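Local atomic coordinates of formimidoylglutamase (Bacillus subtilis, PDB entry 3M1R), a protein that catalyses the manganese-dependent hydrolysis of N-formimidoyl-L-glutamate to L-glutamate and formamide in histidine degradation. Residues I217-K227 / L265-Y276; E182-G190 / I226-T237. All coordinates share one frame; numbering follows the deposited sequence.

How the interactions relate
Helix 222-234 belongs to both contacts: in interaction 1 its first turns lie beside helix 267-278, and in interaction 2 the rest of it covers strand 186-191 of the parallel sheet. Ile226 serves both, meeting the neighbouring helix and the strand, and the centres of the two contacts are about 14 Å apart. Ile217 also reaches the strand end, its CD1 3.3 Å from Gly190 N, while Lys220 NZ and Glu228 OE2 form a 2.7 Å salt bridge between the regions. Neither contact supplies a metal ligand, but both come close to the dinuclear site: the side chains of Leu189 and Leu265 lie about 7 and 9 Å from that of Asp153, which binds calcium ions here.

Interaction 1: residues I217-K227 / L265-Y276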
# COMPACT_ATOMS: atom_id res chain seq x y z
N ILE D 217 -33.72 6.36 -11.33
CA ILE D 217 -33.72 5.45 -10.19
C ILE D 217 -33.75 6.25 -8.89
O ILE D 217 -34.39 5.85 -7.93
CB ILE D 217 -32.49 4.52 -10.24
CG1 ILE D 217 -32.67 3.49 -11.35
CG2 ILE D 217 -32.28 3.81 -8.92
CD1 ILE D 217 -31.40 2.76 -11.70
N ARG D 218 -33.06 7.38 -8.88
CA ARG D 218 -32.98 8.19 -7.67
C ARG D 218 -34.28 8.91 -7.35
O ARG D 218 -34.63 9.07 -6.18
CB ARG D 218 -31.83 9.18 -7.75
CG ARG D 218 -30.47 8.55 -7.47
CD ARG D 218 -30.16 8.54 -5.98
NE ARG D 218 -29.03 7.66 -5.66
CZ ARG D 218 -29.17 6.38 -5.36
NH1 ARG D 218 -30.38 5.82 -5.36
NH2 ARG D 218 -28.11 5.64 -5.08
N GLU D 219 -35.01 9.34 -8.37
CA GLU D 219 -36.28 9.98 -8.10
C GLU D 219 -37.40 8.97 -7.87
O GLU D 219 -38.27 9.20 -7.05
CB GLU D 219 -36.66 10.99 -9.19
CG GLU D 219 -36.54 10.48 -10.61
CD GLU D 219 -36.88 11.55 -11.64
OE1 GLU D 219 -38.07 11.60 -12.04
OE2 GLU D 219 -35.98 12.34 -12.03
N LYS D 220 -37.36 7.85 -8.59
CA LYS D 220 -38.43 6.86 -8.54
C LYS D 220 -38.14 5.75 -7.52
O LYS D 220 -39.06 5.14 -6.97
CB LYS D 220 -38.68 6.29 -9.94
CG LYS D 220 -39.76 5.23 -10.03
CD LYS D 220 -41.12 5.84 -10.36
CE LYS D 220 -41.18 6.38 -11.78
NZ LYS D 220 -41.07 5.30 -12.80
N GLY D 221 -36.86 5.50 -7.26
CA GLY D 221 -36.46 4.43 -6.35
C GLY D 221 -36.19 3.14 -7.11
O GLY D 221 -36.93 2.79 -8.03
N LEU D 222 -35.13 2.43 -6.73
CA LEU D 222 -34.75 1.22 -7.45
C LEU D 222 -35.85 0.13 -7.49
O LEU D 222 -36.21 -0.36 -8.56
CB LEU D 222 -33.42 0.65 -6.93
CG LEU D 222 -32.91 -0.57 -7.71
CD1 LEU D 222 -32.93 -0.31 -9.21
CD2 LEU D 222 -31.52 -0.99 -7.24
N ILE D 223 -36.37 -0.25 -6.33
CA ILE D 223 -37.38 -1.31 -6.31
C ILE D 223 -38.67 -0.93 -7.06
O ILE D 223 -39.19 -1.73 -7.84
CB ILE D 223 -37.71 -1.80 -4.89
CG1 ILE D 223 -36.46 -2.34 -4.19
CG2 ILE D 223 -38.79 -2.88 -4.97
CD1 ILE D 223 -36.06 -3.71 -4.63
N PRO D 224 -39.20 0.27 -6.82
CA PRO D 224 -40.35 0.70 -7.64
C PRO D 224 -40.01 0.75 -9.14
O PRO D 224 -40.84 0.39 -9.97
CB PRO D 224 -40.66 2.10 -7.11
CG PRO D 224 -40.20 2.06 -5.69
CD PRO D 224 -38.93 1.23 -5.73
N THR D 225 -38.81 1.18 -9.49
CA THR D 225 -38.42 1.21 -10.89
C THR D 225 -38.52 -0.18 -11.52
O THR D 225 -38.99 -0.33 -12.64
CB THR D 225 -37.00 1.75 -11.09
OG1 THR D 225 -36.96 3.14 -10.77
CG2 THR D 225 -36.58 1.58 -12.54
N ILE D 226 -38.09 -1.20 -10.78
CA ILE D 226 -38.14 -2.58 -11.26
C ILE D 226 -39.57 -3.13 -11.35
O ILE D 226 -39.90 -3.87 -12.28
CB ILE D 226 -37.28 -3.49 -10.38
CG1 ILE D 226 -35.80 -3.12 -10.50
CG2 ILE D 226 -37.47 -4.95 -10.76
CD1 ILE D 226 -34.92 -3.98 -9.63
N LYS D 227 -40.41 -2.79 -10.38
CA LYS D 227 -41.80 -3.24 -10.42
C LYS D 227 -42.50 -2.66 -11.63
O LYS D 227 -43.34 -3.30 -12.25
CB LYS D 227 -42.54 -2.86 -9.13
CG LYS D 227 -42.20 -3.74 -7.95
CD LYS D 227 -42.58 -3.08 -6.65
CE LYS D 227 -42.41 -4.03 -5.48
NZ LYS D 227 -42.90 -3.43 -4.20
N LEU D 265 -25.01 3.34 -7.48
CA LEU D 265 -25.84 2.67 -6.49
C LEU D 265 -25.08 2.43 -5.18
O LEU D 265 -23.84 2.35 -5.17
CB LEU D 265 -26.29 1.31 -7.04
CG LEU D 265 -27.39 1.19 -8.09
CD1 LEU D 265 -27.72 -0.30 -8.26
CD2 LEU D 265 -28.64 1.96 -7.64
N TYR D 266 -25.80 2.30 -4.08
CA TYR D 266 -25.15 1.89 -2.83
C TYR D 266 -25.44 0.40 -2.62
O TYR D 266 -26.43 -0.09 -3.11
CB TYR D 266 -25.57 2.81 -1.68
CG TYR D 266 -25.21 4.27 -1.98
CD1 TYR D 266 -26.20 5.25 -2.15
CD2 TYR D 266 -23.88 4.66 -2.14
CE1 TYR D 266 -25.87 6.57 -2.44
CE2 TYR D 266 -23.54 5.98 -2.43
CZ TYR D 266 -24.53 6.93 -2.58
OH TYR D 266 -24.18 8.24 -2.87
N THR D 267 -24.54 -0.34 -1.97
CA THR D 267 -24.65 -1.79 -1.95
C THR D 267 -25.98 -2.33 -1.36
O THR D 267 -26.56 -3.26 -1.90
CB THR D 267 -23.46 -2.47 -1.24
OG1 THR D 267 -22.24 -1.94 -1.75
CG2 THR D 267 -23.48 -3.98 -1.52
N ASP D 268 -26.45 -1.76 -0.27
CA ASP D 268 -27.70 -2.21 0.34
C ASP D 268 -28.90 -2.07 -0.61
O ASP D 268 -29.79 -2.92 -0.63
CB ASP D 268 -27.94 -1.48 1.66
CG ASP D 268 -27.85 0.02 1.51
OD1 ASP D 268 -28.76 0.60 0.88
OD2 ASP D 268 -26.88 0.61 2.02
N GLU D 269 -28.90 -0.99 -1.38
CA GLU D 269 -29.86 -0.81 -2.48
C GLU D 269 -29.77 -1.95 -3.49
O GLU D 269 -30.78 -2.48 -3.92
CB GLU D 269 -29.50 0.47 -3.22
CG GLU D 269 -30.56 1.50 -3.28
CD GLU D 269 -30.09 2.71 -4.07
OE1 GLU D 269 -28.87 3.02 -4.02
OE2 GLU D 269 -30.93 3.32 -4.76
N LEU D 270 -28.55 -2.30 -3.90
CA LEU D 270 -28.36 -3.40 -4.85
C LEU D 270 -28.81 -4.72 -4.23
O LEU D 270 -29.52 -5.51 -4.88
CB LEU D 270 -26.89 -3.49 -5.30
CG LEU D 270 -26.46 -4.57 -6.30
CD1 LEU D 270 -27.28 -4.52 -7.59
CD2 LEU D 270 -24.92 -4.50 -6.63
N LEU D 271 -28.40 -4.97 -2.99
CA LEU D 271 -28.70 -6.27 -2.37
C LEU D 271 -30.22 -6.47 -2.34
O LEU D 271 -30.71 -7.56 -2.64
CB LEU D 271 -28.10 -6.37 -0.97
CG LEU D 271 -26.57 -6.29 -0.86
CD1 LEU D 271 -26.13 -6.30 0.61
CD2 LEU D 271 -25.91 -7.43 -1.60
N GLU D 272 -30.96 -5.42 -2.00
CA GLU D 272 -32.41 -5.52 -1.87
C GLU D 272 -33.02 -5.83 -3.23
O GLU D 272 -33.92 -6.65 -3.34
CB GLU D 272 -32.99 -4.23 -1.30
CG GLU D 272 -34.29 -4.40 -0.53
CD GLU D 272 -34.15 -5.34 0.66
OE1 GLU D 272 -35.17 -5.91 1.09
OE2 GLU D 272 -33.02 -5.51 1.18
N ALA D 273 -32.50 -5.19 -4.27
CA ALA D 273 -33.02 -5.37 -5.63
C ALA D 273 -32.77 -6.78 -6.16
O ALA D 273 -33.67 -7.42 -6.70
CB ALA D 273 -32.40 -4.33 -6.59
N VAL D 274 -31.55 -7.26 -5.99
CA VAL D 274 -31.23 -8.65 -6.29
C VAL D 274 -32.15 -9.65 -5.53
O VAL D 274 -32.64 -10.62 -6.13
CB VAL D 274 -29.75 -8.94 -5.99
CG1 VAL D 274 -29.46 -10.42 -6.14
CG2 VAL D 274 -28.87 -8.12 -6.92
N LYS D 275 -32.39 -9.43 -4.24
CA LYS D 275 -33.27 -10.34 -3.50
C LYS D 275 -34.69 -10.33 -4.09
O LYS D 275 -35.29 -11.37 -4.30
CB LYS D 275 -33.29 -10.05 -1.99
CG LYS D 275 -34.44 -10.81 -1.28
CD LYS D 275 -34.46 -10.65 0.24
CE LYS D 275 -34.25 -9.20 0.71
NZ LYS D 275 -32.79 -8.83 0.93
N TYR D 276 -35.22 -9.14 -4.37
CA TYR D 276 -36.49 -9.01 -5.05
C TYR D 276 -36.56 -9.82 -6.35
O TYR D 276 -37.42 -10.69 -6.49
CB TYR D 276 -36.81 -7.54 -5.33
CG TYR D 276 -38.18 -7.33 -5.93
CD1 TYR D 276 -39.32 -7.56 -5.19
CD2 TYR D 276 -38.33 -6.93 -7.25
CE1 TYR D 276 -40.59 -7.38 -5.73
CE2 TYR D 276 -39.59 -6.76 -7.81
CZ TYR D 276 -40.71 -6.98 -7.04
OH TYR D 276 -41.96 -6.80 -7.59
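Tyr276 lays its phenol end across the aliphatic chain of Lys227, the two side chains at about a right angle, with OH 3.1 Å from Lys227 CG. Its CG stands anti to the backbone N (chi1 -175°), which swings the ring out toward helix 222-234. There Ile226 CG2 meets the ring edge near CE2, and Ile223 CD1 packs against Tyr276 CB. One turn earlier, Ala273 offers only a methyl group, and the helices come close: the CA atoms of Ile223 and Ala273 are 6.0 Å apart. Leu222 CD2 touches Ala273 CB at 3.5 Å, Ile226 CD1 reaches the same methyl, and Ile223 CD1 sits on Ala273 CA. Beyond Leu222, the branches of Leu265 extend the apolar seam toward Ile217.

A salt bridge closes the end of the contact near Tyr266. Arg218 presents NH1 and NH2 end-on to Glu269, NH1 to OE2 at 2.6 Å and NH2 to OE1 at 2.9 Å. The guanidinium and carboxylate planes are 24° apart, nearly coplanar, and the paired bonds would restrain the rotation of both groups. Glu269 OE1 also accepts the backbone N of Tyr266, at 3.2 Å, which ties the carboxylate to the start of its own helix. The Tyr266 ring, nearly parallel to the guanidinium, approaches NH2 obliquely. Leu270 and Ala273 reach Phe152 of strand 147-152, placing helix 267-278 against the sheet. Segments 222-227 and 267-276 of the two helices, inclined by 30° with their axes 10.0 Å apart, are neighbours in the helical layer of the arginase-family alpha/beta fold.

Interaction 2: residues E182-G190 / I226-T237; sequences EGQHLIQLG and IKEILPVVQDKT
This is apolar helix-on-sheet packing in the three-layer alpha/beta/alpha arginase fold: helix 222-234 lies against strand 186-191, and its residues 226-234 run almost antiparallel to strand residues 186-190, at 164°, with the axes of these segments 9.8 Å apart. Ile187 carries the middle of the contact. Ile187 CD1 enters between Val233 CG2 (3.6 Å) and Ile229 CG2 (3.7 Å), with Leu230 CD1 a little farther off. Two residues along the strand, Leu189 CD1 meets both CG1 and CD1 of Ile226; Leu189 also touches Ile150 and Phe152 of the adjoining strand 147-152. At the other end, Val233 CG2 sits on the carbonyl O of Gln184, whose CG lies near Lys236 NZ.

The type I turn from Gln234 to Thr237 brings Lys236 and Thr237 onto His185. Lys236 CB comes obliquely to His185 NE2 at 3.7 Å, while Thr237 CG2 rests over one face of the His185 ring in a CH-pi contact, 3.7 Å from its centroid. The Thr237 torsion (chi1 59°) turns CG2 toward this ring and OG1 back to the helix, where OG1 donates to Val233 O at 2.9 Å. That oxygen also accepts Lys236 N, and the two donors arrive from opposite faces of the carbonyl plane.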
# COMPACT_ATOMS: atom_id res chain seq x y z
N GLU D 182 -33.59 -10.17 -27.34
CA GLU D 182 -34.20 -9.02 -28.00
C GLU D 182 -33.98 -7.77 -27.17
O GLU D 182 -33.94 -7.83 -25.94
CB GLU D 182 -35.69 -9.25 -28.24
CG GLU D 182 -36.01 -10.02 -29.52
CD GLU D 182 -37.50 -10.30 -29.67
OE1 GLU D 182 -38.30 -9.66 -28.96
OE2 GLU D 182 -37.87 -11.16 -30.50
N GLY D 183 -33.82 -6.64 -27.84
CA GLY D 183 -33.58 -5.37 -27.17
C GLY D 183 -34.61 -5.00 -26.11
O GLY D 183 -34.26 -4.52 -25.03
N GLN D 184 -35.89 -5.24 -26.41
CA GLN D 184 -36.94 -4.86 -25.47
C GLN D 184 -37.06 -5.82 -24.29
O GLN D 184 -37.85 -5.58 -23.38
CB GLN D 184 -38.28 -4.70 -26.17
CG GLN D 184 -38.95 -6.01 -26.53
CD GLN D 184 -38.67 -6.43 -27.95
OE1 GLN D 184 -37.63 -6.07 -28.52
NE2 GLN D 184 -39.59 -7.18 -28.54
N HIS D 185 -36.29 -6.90 -24.30
CA HIS D 185 -36.25 -7.84 -23.18
C HIS D 185 -35.04 -7.59 -22.30
O HIS D 185 -34.74 -8.39 -21.42
CB HIS D 185 -36.20 -9.27 -23.67
CG HIS D 185 -37.30 -9.63 -24.61
ND1 HIS D 185 -37.19 -10.61 -25.56
CD2 HIS D 185 -38.55 -9.12 -24.74
CE1 HIS D 185 -38.32 -10.70 -26.24
NE2 HIS D 185 -39.16 -9.80 -25.76
N LEU D 186 -34.35 -6.49 -22.57
CA LEU D 186 -33.15 -6.10 -21.85
C LEU D 186 -33.52 -4.93 -20.98
O LEU D 186 -33.99 -3.91 -21.50
CB LEU D 186 -32.06 -5.66 -22.84
CG LEU D 186 -30.57 -5.88 -22.53
CD1 LEU D 186 -29.72 -4.83 -23.20
CD2 LEU D 186 -30.30 -5.90 -21.05
N ILE D 187 -33.35 -5.07 -19.67
CA ILE D 187 -33.54 -3.95 -18.75
C ILE D 187 -32.19 -3.51 -18.16
O ILE D 187 -31.57 -4.25 -17.38
CB ILE D 187 -34.52 -4.34 -17.62
CG1 ILE D 187 -35.87 -4.68 -18.21
CG2 ILE D 187 -34.68 -3.22 -16.64
CD1 ILE D 187 -36.73 -5.42 -17.25
N GLN D 188 -31.74 -2.32 -18.53
CA GLN D 188 -30.48 -1.79 -18.02
C GLN D 188 -30.77 -0.88 -16.85
O GLN D 188 -31.50 0.09 -16.99
CB GLN D 188 -29.71 -1.02 -19.10
CG GLN D 188 -29.41 -1.83 -20.35
CD GLN D 188 -28.49 -1.10 -21.32
OE1 GLN D 188 -28.67 0.09 -21.61
NE2 GLN D 188 -27.49 -1.82 -21.84
N LEU D 189 -30.20 -1.21 -15.70
CA LEU D 189 -30.48 -0.47 -14.48
C LEU D 189 -29.21 0.19 -13.99
O LEU D 189 -28.20 -0.49 -13.79
CB LEU D 189 -31.04 -1.41 -13.40
CG LEU D 189 -32.37 -2.13 -13.67
CD1 LEU D 189 -32.60 -3.27 -12.69
CD2 LEU D 189 -33.55 -1.14 -13.63
N GLY D 190 -29.25 1.51 -13.80
CA GLY D 190 -28.13 2.25 -13.24
C GLY D 190 -27.28 3.01 -14.23
O GLY D 190 -26.19 3.49 -13.87
N ILE D 226 -38.09 -1.20 -10.78
CA ILE D 226 -38.14 -2.58 -11.26
C ILE D 226 -39.57 -3.13 -11.35
O ILE D 226 -39.90 -3.87 -12.28
CB ILE D 226 -37.28 -3.49 -10.38
CG1 ILE D 226 -35.80 -3.12 -10.50
CG2 ILE D 226 -37.47 -4.95 -10.76
CD1 ILE D 226 -34.92 -3.98 -9.63
N LYS D 227 -40.41 -2.79 -10.38
CA LYS D 227 -41.80 -3.24 -10.42
C LYS D 227 -42.50 -2.66 -11.63
O LYS D 227 -43.34 -3.30 -12.25
CB LYS D 227 -42.54 -2.86 -9.13
CG LYS D 227 -42.20 -3.74 -7.95
CD LYS D 227 -42.58 -3.08 -6.65
CE LYS D 227 -42.41 -4.03 -5.48
NZ LYS D 227 -42.90 -3.43 -4.20
N GLU D 228 -42.13 -1.43 -11.97
CA GLU D 228 -42.72 -0.73 -13.09
C GLU D 228 -42.37 -1.41 -14.42
O GLU D 228 -43.19 -1.44 -15.33
CB GLU D 228 -42.25 0.73 -13.09
CG GLU D 228 -43.10 1.69 -13.90
CD GLU D 228 -42.96 3.14 -13.45
OE1 GLU D 228 -42.97 4.04 -14.31
OE2 GLU D 228 -42.83 3.38 -12.22
N ILE D 229 -41.17 -1.96 -14.53
CA ILE D 229 -40.71 -2.51 -15.81
C ILE D 229 -40.69 -4.04 -15.91
O ILE D 229 -40.90 -4.59 -16.99
CB ILE D 229 -39.30 -1.99 -16.16
CG1 ILE D 229 -39.00 -2.25 -17.64
CG2 ILE D 229 -38.25 -2.65 -15.27
CD1 ILE D 229 -40.12 -1.85 -18.56
N LEU D 230 -40.40 -4.73 -14.81
CA LEU D 230 -40.20 -6.17 -14.89
C LEU D 230 -41.45 -6.94 -15.37
O LEU D 230 -41.35 -7.81 -16.25
CB LEU D 230 -39.67 -6.74 -13.57
CG LEU D 230 -39.28 -8.21 -13.63
CD1 LEU D 230 -38.28 -8.44 -14.74
CD2 LEU D 230 -38.71 -8.69 -12.30
N PRO D 231 -42.63 -6.63 -14.81
CA PRO D 231 -43.86 -7.31 -15.21
C PRO D 231 -44.09 -7.28 -16.71
O PRO D 231 -44.51 -8.29 -17.29
CB PRO D 231 -44.95 -6.50 -14.51
CG PRO D 231 -44.29 -6.08 -13.24
CD PRO D 231 -42.86 -5.75 -13.64
N VAL D 232 -43.82 -6.15 -17.35
CA VAL D 232 -44.04 -6.04 -18.78
C VAL D 232 -43.13 -7.01 -19.52
O VAL D 232 -43.53 -7.68 -20.47
CB VAL D 232 -43.75 -4.63 -19.29
CG1 VAL D 232 -44.28 -4.46 -20.71
CG2 VAL D 232 -44.36 -3.60 -18.36
N VAL D 233 -41.88 -7.10 -19.07
CA VAL D 233 -40.88 -7.91 -19.73
C VAL D 233 -41.08 -9.41 -19.51
O VAL D 233 -40.91 -10.21 -20.45
CB VAL D 233 -39.47 -7.49 -19.29
CG1 VAL D 233 -38.43 -8.47 -19.80
CG2 VAL D 233 -39.17 -6.07 -19.80
N GLN D 234 -41.45 -9.78 -18.29
CA GLN D 234 -41.77 -11.16 -17.93
C GLN D 234 -42.87 -11.73 -18.82
O GLN D 234 -42.91 -12.94 -19.07
CB GLN D 234 -42.23 -11.26 -16.47
CG GLN D 234 -41.16 -10.94 -15.44
CD GLN D 234 -41.08 -11.98 -14.34
OE1 GLN D 234 -41.37 -11.68 -13.18
NE2 GLN D 234 -40.68 -13.20 -14.69
N ASP D 235 -43.76 -10.86 -19.27
CA ASP D 235 -44.92 -11.26 -20.07
C ASP D 235 -44.52 -11.62 -21.49
O ASP D 235 -45.28 -12.26 -22.21
CB ASP D 235 -45.96 -10.13 -20.10
CG ASP D 235 -46.86 -10.11 -18.86
OD1 ASP D 235 -46.75 -11.02 -18.01
OD2 ASP D 235 -47.69 -9.18 -18.75
N LYS D 236 -43.32 -11.20 -21.89
CA LYS D 236 -42.84 -11.47 -23.24
C LYS D 236 -41.74 -12.52 -23.25
O LYS D 236 -41.16 -12.80 -24.30
CB LYS D 236 -42.29 -10.19 -23.88
CG LYS D 236 -43.21 -9.00 -23.88
CD LYS D 236 -42.50 -7.80 -24.49
CE LYS D 236 -43.29 -6.51 -24.31
NZ LYS D 236 -42.51 -5.32 -24.75
N THR D 237 -41.44 -13.09 -22.09
CA THR D 237 -40.29 -13.99 -21.96
C THR D 237 -40.56 -15.19 -21.05
O THR D 237 -41.49 -15.19 -20.23
CB THR D 237 -39.04 -13.24 -21.47
OG1 THR D 237 -39.32 -12.64 -20.20
CG2 THR D 237 -38.66 -12.15 -22.44